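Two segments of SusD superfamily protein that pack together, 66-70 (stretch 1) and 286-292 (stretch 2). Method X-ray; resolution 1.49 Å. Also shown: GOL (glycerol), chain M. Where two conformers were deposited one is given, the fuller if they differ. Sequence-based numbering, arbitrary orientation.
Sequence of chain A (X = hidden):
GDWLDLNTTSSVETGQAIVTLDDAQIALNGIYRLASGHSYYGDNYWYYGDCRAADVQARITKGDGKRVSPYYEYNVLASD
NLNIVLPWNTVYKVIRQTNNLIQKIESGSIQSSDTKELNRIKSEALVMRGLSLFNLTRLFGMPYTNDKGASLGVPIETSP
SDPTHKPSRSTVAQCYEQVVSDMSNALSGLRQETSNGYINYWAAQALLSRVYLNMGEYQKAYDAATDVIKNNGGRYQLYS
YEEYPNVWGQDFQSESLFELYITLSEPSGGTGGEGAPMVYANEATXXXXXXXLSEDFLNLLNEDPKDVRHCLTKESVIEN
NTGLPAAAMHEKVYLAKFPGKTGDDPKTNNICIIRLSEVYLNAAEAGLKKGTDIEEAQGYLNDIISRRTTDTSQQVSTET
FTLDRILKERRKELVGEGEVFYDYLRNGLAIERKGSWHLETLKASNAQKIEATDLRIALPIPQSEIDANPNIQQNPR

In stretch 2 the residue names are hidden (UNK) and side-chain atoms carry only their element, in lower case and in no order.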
# COMPACT_ATOMS: atom_id res chain seq x y z
N LYS A 66 -12.94 2.41 15.84
CA LYS A 66 -13.54 3.22 14.79
C LYS A 66 -12.46 3.64 13.80
O LYS A 66 -11.26 3.44 14.04
CB LYS A 66 -14.32 4.39 15.40
CG LYS A 66 -15.52 3.96 16.27
CD LYS A 66 -16.73 3.48 15.44
CE LYS A 66 -17.87 2.95 16.30
NZ LYS A 66 -17.61 1.53 16.67
N ARG A 67 -12.86 4.21 12.68
CA ARG A 67 -11.95 4.30 11.55
C ARG A 67 -10.93 5.42 11.66
O ARG A 67 -11.21 6.53 12.15
CB ARG A 67 -12.71 4.42 10.22
CG ARG A 67 -13.38 5.75 9.95
CD ARG A 67 -14.17 5.73 8.59
NE ARG A 67 -15.37 4.93 8.77
CZ ARG A 67 -16.55 5.36 9.17
NH1 ARG A 67 -16.82 6.67 9.28
NH2 ARG A 67 -17.51 4.49 9.43
N VAL A 68 -9.72 5.06 11.24
CA VAL A 68 -8.58 5.94 11.00
C VAL A 68 -7.87 6.45 12.26
O VAL A 68 -6.63 6.29 12.43
CB VAL A 68 -8.91 7.14 10.07
CG1 VAL A 68 -7.63 8.00 9.84
CG2 VAL A 68 -9.46 6.67 8.71
N SER A 69 -8.62 7.05 13.16
CA SER A 69 -7.99 7.77 14.25
C SER A 69 -7.08 6.91 15.16
O SER A 69 -6.06 7.43 15.61
CB SER A 69 -8.97 8.65 15.04
OG SER A 69 -9.98 7.92 15.72
N PRO A 70 -7.43 5.66 15.47
CA PRO A 70 -6.51 4.91 16.32
C PRO A 70 -5.15 4.65 15.69
O PRO A 70 -4.16 4.53 16.41
CB PRO A 70 -7.26 3.60 16.57
CG PRO A 70 -8.75 3.97 16.42
CD PRO A 70 -8.70 4.92 15.26
N UNK A 286 -21.71 15.44 5.58
CA UNK A 286 -20.60 14.70 6.20
C UNK A 286 -21.13 13.38 6.74
O UNK A 286 -22.17 13.38 7.44
c UNK A 286 -18.91 14.68 8.10
c UNK A 286 -19.97 15.50 7.34
c UNK A 286 -19.33 16.81 6.83
N UNK A 287 -20.50 12.28 6.37
CA UNK A 287 -20.96 10.95 6.82
C UNK A 287 -19.80 10.02 7.06
O UNK A 287 -19.40 9.84 8.21
c UNK A 287 -22.76 9.21 6.37
o UNK A 287 -22.42 8.74 7.45
c UNK A 287 -22.01 10.42 5.83
o UNK A 287 -23.69 8.73 5.70
N UNK A 288 -19.24 9.46 6.00
CA UNK A 288 -18.20 8.47 6.09
C UNK A 288 -16.79 9.02 6.17
O UNK A 288 -15.91 8.31 6.64
c UNK A 288 -21.70 3.95 5.69
c UNK A 288 -21.12 5.11 5.19
c UNK A 288 -19.05 4.68 6.36
c UNK A 288 -19.80 5.50 5.52
c UNK A 288 -19.53 6.73 4.85
c UNK A 288 -20.67 7.04 4.16
c UNK A 288 -18.26 7.50 4.90
c UNK A 288 -19.63 3.51 6.86
c UNK A 288 -20.93 3.15 6.50
n UNK A 288 -21.64 6.07 4.35
N UNK A 289 -16.57 10.25 5.74
CA UNK A 289 -15.20 10.73 5.63
C UNK A 289 -14.44 10.69 6.95
O UNK A 289 -14.97 11.08 7.99
c UNK A 289 -13.83 12.80 5.12
n UNK A 289 -13.20 12.94 3.94
o UNK A 289 -13.33 13.16 6.20
c UNK A 289 -15.19 12.18 5.10
N UNK A 290 -13.21 10.22 6.90
CA UNK A 290 -12.28 10.51 7.98
C UNK A 290 -10.84 10.64 7.57
O UNK A 290 -9.95 10.36 8.36
n UNK A 290 -11.71 9.48 11.55
c UNK A 290 -12.41 9.57 9.18
c UNK A 290 -11.98 10.25 10.48
o UNK A 290 -11.91 11.49 10.50
N UNK A 291 -10.59 11.05 6.32
CA UNK A 291 -9.26 11.30 5.81
C UNK A 291 -9.27 12.63 5.08
O UNK A 291 -10.08 12.85 4.18
c UNK A 291 -7.24 8.74 6.30
c UNK A 291 -8.66 7.70 4.53
c UNK A 291 -8.80 10.19 4.87
c UNK A 291 -8.58 8.82 5.54
N UNK A 292 -8.36 13.51 5.49
CA UNK A 292 -8.14 14.78 4.81
C UNK A 292 -6.65 15.01 4.74
O UNK A 292 -5.88 14.40 5.49
c UNK A 292 -10.40 15.79 5.37
c UNK A 292 -8.90 17.45 7.62
c UNK A 292 -8.84 15.96 5.48
c UNK A 292 -8.41 16.16 6.96
C1 GOL M . -22.85 6.03 8.24
O1 GOL M . -23.63 7.12 8.70
C2 GOL M . -21.63 5.77 9.14
O2 GOL M . -22.04 5.57 10.49
C3 GOL M . -20.64 6.93 9.01
O3 GOL M . -19.45 6.79 9.79

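Position 286 carries three side-chain carbons, one bonded to the other two: a fork directly at CB with no heteroatom. This is Val-286. It lies out of reach of stretch 1 and adds nothing to the contact.

At 287 there are two carbons, the second bearing two oxygens, which makes a carboxylate on a short stem: Asp-287. Its CA-to-CB bond points away from stretch 1, yet the carboxylate finds a partner in the bound glycerol, whose O1 donates a very short hydrogen bond of 2.4 Å to Asp-287 OD1.

Position 288 has one carbon followed by fused five- and six-membered rings containing eight carbons and one nitrogen, and a carbon of the six-membered ring lies 3.4 Å from Arg-67 NH2. Only an indole fits, so this is Trp-288. The near atom is CE3, over one face of the guanidinium, so the ring approaches a face of the guanidinium, while the cation lies oblique to the indole. The glycerol lies over one face of the indole, its C1 3.5 Å from Trp-288 CZ2. The backbone contributes too: Arg-67 NH1 gives a weak hydrogen bond to Trp-288 O, 3.2 Å long and bent to 121°.

At 289 two carbons end in one oxygen and one nitrogen, the pattern of a short amide: Asn-289. Its CA-to-CB bond points away from stretch 1 and the side chain serves its own stretch, its ND2 donating to the backbone O of position 291 at 3.1 Å.

Position 290 has the same atoms, again two carbons with a terminal oxygen and nitrogen, but its CA-to-CB bond points toward stretch 1, and its nitrogen lies 3.1 Å from Arg-67 O. It is Asn-290. The amide suits this buried place because ND2 can donate to that carbonyl, at an angle of 150°, while Arg-67 O also accepts from Ser-69 N at 2.8 Å.

Position 291 has four carbons forked at the second, and one branch end lies 3.6 Å from Val-68 CG1. This is Leu-291, and the near atom is CD2, an apolar pairing suited to a buried site.

Position 292 also has four carbons, but forked at the first, with one arm two carbons long: Ile-292. It is out of reach of stretch 1.

The contact therefore joins polar anchoring to apolar packing. Asn-290 holds the Arg-67 carbonyl, Val-68 packs against Leu-291, and the arginine side chain extends past Trp-288. Glycerol, probably from the crystallisation liquor, bridges Arg-67 and Asp-287: its O3 accepts from Arg-67 NH1 at 2.7 Å and from Arg-67 NH2 at 3.0 Å, while its O1 reaches Asp-287.

Stretch 2 (286-292) VDWNNLI
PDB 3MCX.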